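Long-range contacts in thioredoxin domain-containing protein (Sinorhizobium meliloti, PDB 3U5R), which is of unknown function but, as an AhpC/TSA family protein with a thioredoxin fold, may act as an antioxidant oxidoreductase: residues D58-L63 with Y150-R155; T144-L149 with V196-C201. All blocks are in the same frame, centred on the assembly; numbering follows the deposited sequence.

Both contacts involve strand 146-150 of the central mixed sheet, at its two ends. Contact 2 lies where the chain enters this strand through a cis-proline, and contact 1 lies where it leaves, pairing with the start of strand 61-66. Their centres are about 18 Å apart, yet they meet along the two neighbouring strands: Leu63 CD1 rests 3.4 Å from Phe148 O, and Leu149 CD1 lies 3.6 Å from Leu62 O. Contact 2 lies beside Cys71, which both Thr144 and Cys201 touch; in thioredoxin-fold relatives a reactive cysteine often faces the cis-proline, so any redox site may lie here. The turn of contact 1 leads on into strand 156-160, away from Cys71.

Contact 1. Residues D58-L63 with Y150-R155; sequences DSPALL and YDRERR
Arg154, at the end of the type I turn Asp151 to Arg154, grips Ser59 O just ahead of strand 61-66. Its guanidinium meets Ser59 O end-on with two nitrogens, NH2 at 2.7 Å and NH1 at 2.9 Å, both in the carbonyl plane. NH1 also bonds Asp151 O at 3.0 Å, from the opposite face of the Asp151 carbonyl plane to the turn's own bond from Arg154 N, and makes a weak bond to Pro60 O. The side chain is folded for this: CG stands beside the backbone N (chi1 -61°) and the chain bends about CB-CG (chi2 -59°), bringing the flat group against the turn that carries it. Leu62 CB then sits 3.5 Å above the centre of one guanidinium face, so hydrophobic contact and bonds at the rim together fix its rotation. Arginine suits the place because one planar cation can serve several carbonyls edge-on while offering a flat face to a leucine. The exposed Arg152 runs alongside Pro60, whose CB lies over the guanidinium toward its rim, 3.5 Å from NH1; the compact proline ring gives that chain a surface to lie on. The backbones pair antiparallel, Leu62 N to Tyr150 O at 3.0 Å and Tyr150 N to Leu62 O at 2.8 Å, and the Tyr150 ring turns its edge to Leu62 O. On its other side, strand 61-66 pairs with strand 93-99, helix 176-186 packs on Pro60 and Ala61, and strand 156-160 follows the turn, with Leu156 against Tyr150.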
loop_
_atom_site.group_PDB
_atom_site.type_symbol
_atom_site.label_atom_id
_atom_site.label_comp_id
_atom_site.label_asym_id
_atom_site.label_seq_id
_atom_site.Cartn_x
_atom_site.Cartn_y
_atom_site.Cartn_z
ATOM N N ASP A 58 6.685 2.202 -16.608
ATOM C CA ASP A 58 7.065 1.009 -17.324
ATOM C C ASP A 58 6.655 -0.306 -16.643
ATOM O O ASP A 58 6.808 -1.335 -17.259
ATOM C CB ASP A 58 8.568 1.019 -17.568
ATOM C CG ASP A 58 8.996 2.155 -18.538
ATOM O OD1 ASP A 58 8.183 2.602 -19.417
ATOM O OD2 ASP A 58 10.150 2.626 -18.384
ATOM N N SER A 59 6.149 -0.282 -15.396
ATOM C CA SER A 59 5.724 -1.501 -14.736
ATOM C C SER A 59 4.267 -1.784 -15.079
ATOM O O SER A 59 3.410 -0.950 -14.805
ATOM C CB SER A 59 5.872 -1.405 -13.217
ATOM O OG SER A 59 7.222 -1.130 -12.874
ATOM N N PRO A 60 3.963 -2.961 -15.678
ATOM C CA PRO A 60 2.547 -3.260 -16.025
ATOM C C PRO A 60 1.647 -3.346 -14.803
ATOM O O PRO A 60 0.448 -2.982 -14.889
ATOM C CB PRO A 60 2.626 -4.615 -16.777
ATOM C CG PRO A 60 4.044 -5.222 -16.291
ATOM C CD PRO A 60 4.905 -3.985 -16.167
ATOM N N ALA A 61 2.165 -3.769 -13.631
ATOM C CA ALA A 61 1.318 -3.703 -12.431
ATOM C C ALA A 61 1.836 -2.697 -11.428
ATOM O O ALA A 61 3.075 -2.614 -11.198
ATOM C CB ALA A 61 1.168 -5.128 -11.729
ATOM N N LEU A 62 0.914 -1.990 -10.745
ATOM C CA LEU A 62 1.322 -0.997 -9.764
ATOM C C LEU A 62 0.481 -1.160 -8.510
ATOM O O LEU A 62 -0.786 -1.110 -8.567
ATOM C CB LEU A 62 1.219 0.451 -10.311
ATOM C CG LEU A 62 1.264 1.533 -9.208
ATOM C CD1 LEU A 62 2.742 1.706 -8.751
ATOM C CD2 LEU A 62 0.742 2.902 -9.706
ATOM N N LEU A 63 1.165 -1.408 -7.379
ATOM C CA LEU A 63 0.501 -1.479 -6.101
ATOM C C LEU A 63 0.729 -0.164 -5.320
ATOM O O LEU A 63 1.895 0.236 -5.111
ATOM C CB LEU A 63 1.003 -2.677 -5.291
ATOM C CG LEU A 63 0.431 -2.829 -3.879
ATOM C CD1 LEU A 63 -1.072 -3.057 -3.932
ATOM C CD2 LEU A 63 1.124 -3.959 -3.135
ATOM N N TYR A 150 -3.327 -1.721 -9.514
ATOM C CA TYR A 150 -3.668 -1.220 -10.848
ATOM C C TYR A 150 -2.981 -2.033 -11.942
ATOM O O TYR A 150 -1.844 -2.506 -11.762
ATOM C CB TYR A 150 -3.242 0.234 -10.984
ATOM C CG TYR A 150 -3.954 1.058 -9.953
ATOM C CD1 TYR A 150 -5.240 1.555 -10.209
ATOM C CD2 TYR A 150 -3.357 1.293 -8.685
ATOM C CE1 TYR A 150 -5.908 2.320 -9.256
ATOM C CE2 TYR A 150 -4.062 2.011 -7.670
ATOM C CZ TYR A 150 -5.328 2.513 -7.988
ATOM O OH TYR A 150 -6.039 3.203 -7.017
ATOM N N ASP A 151 -3.621 -2.086 -13.112
ATOM C CA ASP A 151 -3.058 -2.739 -14.286
ATOM C C ASP A 151 -2.316 -1.785 -15.142
ATOM O O ASP A 151 -2.023 -0.639 -14.741
ATOM C CB ASP A 151 -4.169 -3.502 -15.050
ATOM C CG ASP A 151 -5.227 -2.529 -15.668
ATOM O OD1 ASP A 151 -5.008 -1.283 -15.689
ATOM O OD2 ASP A 151 -6.253 -3.033 -16.122
ATOM N N ARG A 152 -2.027 -2.234 -16.344
ATOM C CA ARG A 152 -1.176 -1.542 -17.318
ATOM C C ARG A 152 -1.763 -0.147 -17.656
ATOM O O ARG A 152 -1.014 0.805 -17.877
ATOM C CB ARG A 152 -1.048 -2.353 -18.637
ATOM C CG ARG A 152 -0.377 -3.792 -18.564
ATOM C CD ARG A 152 0.548 -4.132 -19.820
ATOM N NE ARG A 152 1.610 -3.086 -19.913
ATOM C CZ ARG A 152 2.923 -3.301 -20.062
ATOM N NH1 ARG A 152 3.387 -4.535 -20.210
ATOM N NH2 ARG A 152 3.768 -2.268 -20.059
ATOM N N GLU A 153 -3.090 -0.022 -17.655
ATOM C CA GLU A 153 -3.679 1.297 -17.945
ATOM C C GLU A 153 -4.122 1.945 -16.689
ATOM O O GLU A 153 -4.924 2.852 -16.706
ATOM C CB GLU A 153 -4.846 1.140 -18.948
ATOM C CG GLU A 153 -4.334 0.474 -20.240
ATOM C CD GLU A 153 -3.537 1.438 -21.145
ATOM O OE1 GLU A 153 -3.380 2.654 -20.808
ATOM O OE2 GLU A 153 -3.105 0.972 -22.237
ATOM N N ARG A 154 -3.543 1.498 -15.555
ATOM C CA ARG A 154 -3.742 2.135 -14.279
ATOM C C ARG A 154 -5.193 2.213 -13.932
ATOM O O ARG A 154 -5.652 3.210 -13.434
ATOM C CB ARG A 154 -3.030 3.481 -14.186
ATOM C CG ARG A 154 -1.479 3.313 -14.358
ATOM C CD ARG A 154 -0.866 2.362 -13.287
ATOM N NE ARG A 154 0.595 2.335 -13.415
ATOM C CZ ARG A 154 1.333 1.299 -13.821
ATOM N NH1 ARG A 154 0.795 0.079 -14.060
ATOM N NH2 ARG A 154 2.664 1.457 -13.883
ATOM N N ARG A 155 -5.919 1.124 -14.193
ATOM C CA ARG A 155 -7.272 1.000 -13.701
ATOM C C ARG A 155 -7.286 0.042 -12.502
ATOM O O ARG A 155 -6.594 -0.998 -12.547
ATOM C CB ARG A 155 -8.205 0.432 -14.773
ATOM C CG ARG A 155 -8.036 1.113 -16.134
ATOM C CD ARG A 155 -8.193 2.680 -16.048
ATOM N NE ARG A 155 -7.771 3.302 -17.331
ATOM C CZ ARG A 155 -8.588 3.660 -18.362
ATOM N NH1 ARG A 155 -9.951 3.541 -18.295
ATOM N NH2 ARG A 155 -8.034 4.166 -19.493
#

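Contact 2. Residues T144-L149 with V196-C201; sequences TPDFFL and VPSIGC
This is a buried antiparallel strand contact at the cis-proline of a thioredoxin fold, where residues Thr144-Pro145 lead into central strand 146-150 and strand 199-202 passes beside them. Thr144 pairs with Cys201, Thr144 N donating to Cys201 O at 2.9 Å. Their side chains share a face of this small sheet, with Thr144 OG1 4.0 Å from Cys201 CB. Gly200 comes so close that its CA lies 3.1 Å from Thr144 O in a CA-H...O contact; any CB there would collide with that oxygen, so a residue with a CB would not fit in this conformation. Pro145, after its cis peptide bond, has no N-H to offer the neighbouring strand, and here a side chain continues the link. Ser198 OG donates to Pro145 O at 2.9 Å in the carbonyl plane, placed there because it stands between its own backbone N and carbonyl carbon (chi1 57°). A water lies 2.9 Å from Ser198 OG and accepts from Phe147 N at 2.8 Å, bridging the serine to the start of strand 146-150. An alanine in place of Ser198 would probably leave Pro145 O without this donor and the water without its serine partner. Asp146 OD2 is hydrogen-bonded to the backbone N of Ala142, which precedes the cis-proline in the chain. Phe73 and Val74 of helix 72-75 pack on Pro145. Small and polar groups thus tie the backbone round the cis-proline to strand 199-202 and the residue just before it: where proline removes an N-H, the serine hydroxyl and the water satisfy neighbouring backbone polar atoms, beside Cys71.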
loop_
_atom_site.group_PDB
_atom_site.type_symbol
_atom_site.label_atom_id
_atom_site.label_comp_id
_atom_site.label_asym_id
_atom_site.label_seq_id
_atom_site.Cartn_x
_atom_site.Cartn_y
_atom_site.Cartn_z
ATOM N N THR A 144 -4.979 1.476 7.596
ATOM C CA THR A 144 -3.644 0.964 7.232
ATOM C C THR A 144 -3.679 -0.481 7.685
ATOM O O THR A 144 -4.008 -0.730 8.846
ATOM C CB THR A 144 -2.513 1.751 7.970
ATOM O OG1 THR A 144 -2.727 1.622 9.380
ATOM C CG2 THR A 144 -2.513 3.300 7.550
ATOM N N PRO A 145 -3.304 -1.442 6.823
ATOM C CA PRO A 145 -2.853 -1.248 5.469
ATOM C C PRO A 145 -4.062 -1.178 4.545
ATOM O O PRO A 145 -5.073 -1.852 4.804
ATOM C CB PRO A 145 -2.133 -2.531 5.168
ATOM C CG PRO A 145 -2.920 -3.619 5.973
ATOM C CD PRO A 145 -3.404 -2.871 7.195
ATOM N N ASP A 146 -3.959 -0.400 3.461
ATOM C CA ASP A 146 -5.035 -0.336 2.435
ATOM C C ASP A 146 -4.368 -0.526 1.081
ATOM O O ASP A 146 -3.509 0.286 0.710
ATOM C CB ASP A 146 -5.721 1.052 2.494
ATOM C CG ASP A 146 -7.185 0.999 2.068
ATOM O OD1 ASP A 146 -7.562 0.035 1.357
ATOM O OD2 ASP A 146 -7.940 1.892 2.493
ATOM N N PHE A 147 -4.646 -1.634 0.401
ATOM C CA PHE A 147 -3.940 -1.966 -0.831
ATOM C C PHE A 147 -4.767 -1.726 -2.087
ATOM O O PHE A 147 -5.906 -2.218 -2.181
ATOM C CB PHE A 147 -3.589 -3.464 -0.819
ATOM C CG PHE A 147 -2.664 -3.866 0.327
ATOM C CD1 PHE A 147 -1.284 -3.658 0.210
ATOM C CD2 PHE A 147 -3.167 -4.498 1.488
ATOM C CE1 PHE A 147 -0.409 -4.044 1.247
ATOM C CE2 PHE A 147 -2.280 -4.886 2.532
ATOM C CZ PHE A 147 -0.898 -4.639 2.401
ATOM N N PHE A 148 -4.199 -1.016 -3.070
ATOM C CA PHE A 148 -4.909 -0.747 -4.328
ATOM C C PHE A 148 -3.996 -1.248 -5.454
ATOM O O PHE A 148 -2.899 -0.692 -5.637
ATOM C CB PHE A 148 -5.108 0.782 -4.514
ATOM C CG PHE A 148 -5.978 1.488 -3.463
ATOM C CD1 PHE A 148 -5.510 1.788 -2.180
ATOM C CD2 PHE A 148 -7.268 1.945 -3.807
ATOM C CE1 PHE A 148 -6.315 2.433 -1.247
ATOM C CE2 PHE A 148 -8.060 2.636 -2.914
ATOM C CZ PHE A 148 -7.607 2.904 -1.616
ATOM N N LEU A 149 -4.407 -2.265 -6.226
ATOM C CA LEU A 149 -3.609 -2.753 -7.301
ATOM C C LEU A 149 -4.202 -2.256 -8.650
ATOM O O LEU A 149 -5.412 -2.467 -8.884
ATOM C CB LEU A 149 -3.598 -4.311 -7.335
ATOM C CG LEU A 149 -2.707 -4.983 -8.402
ATOM C CD1 LEU A 149 -1.179 -4.698 -8.132
ATOM C CD2 LEU A 149 -2.984 -6.431 -8.363
ATOM N N VAL A 196 -11.861 -9.490 -0.311
ATOM C CA VAL A 196 -12.225 -9.151 1.085
ATOM C C VAL A 196 -11.613 -7.821 1.472
ATOM O O VAL A 196 -10.425 -7.617 1.254
ATOM C CB VAL A 196 -11.715 -10.244 1.998
ATOM C CG1 VAL A 196 -12.072 -9.912 3.495
ATOM C CG2 VAL A 196 -12.274 -11.672 1.477
ATOM N N PRO A 197 -12.388 -6.936 2.098
ATOM C CA PRO A 197 -11.845 -5.641 2.479
ATOM C C PRO A 197 -10.695 -5.786 3.507
ATOM O O PRO A 197 -10.769 -6.668 4.352
ATOM C CB PRO A 197 -13.026 -4.916 3.145
ATOM C CG PRO A 197 -14.295 -5.671 2.636
ATOM C CD PRO A 197 -13.866 -7.071 2.301
ATOM N N SER A 198 -9.666 -4.921 3.456
ATOM C CA SER A 198 -8.655 -5.032 4.503
ATOM C C SER A 198 -9.236 -4.381 5.737
ATOM O O SER A 198 -10.208 -3.622 5.668
ATOM C CB SER A 198 -7.342 -4.317 4.113
ATOM O OG SER A 198 -7.620 -2.961 3.815
ATOM N N ILE A 199 -8.607 -4.666 6.863
ATOM C CA ILE A 199 -8.956 -4.090 8.148
ATOM C C ILE A 199 -7.716 -3.509 8.704
ATOM O O ILE A 199 -6.646 -4.128 8.602
ATOM C CB ILE A 199 -9.353 -5.190 9.107
ATOM C CG1 ILE A 199 -10.571 -5.920 8.542
ATOM C CG2 ILE A 199 -9.653 -4.590 10.551
ATOM C CD1 ILE A 199 -11.882 -5.213 8.796
ATOM N N GLY A 200 -7.819 -2.328 9.297
ATOM C CA GLY A 200 -6.663 -1.829 10.087
ATOM C C GLY A 200 -7.001 -0.674 11.015
ATOM O O GLY A 200 -8.146 -0.360 11.215
ATOM N N CYS A 201 -5.982 0.008 11.519
ATOM C CA CYS A 201 -6.170 1.245 12.187
ATOM C C CYS A 201 -6.645 2.287 11.195
ATOM O O CYS A 201 -6.102 2.354 10.082
ATOM C CB CYS A 201 -4.820 1.671 12.732
ATOM S SG CYS A 201 -4.330 0.478 14.109
HETATM O O HOH W 1 -7.267 -2.405 0.999
#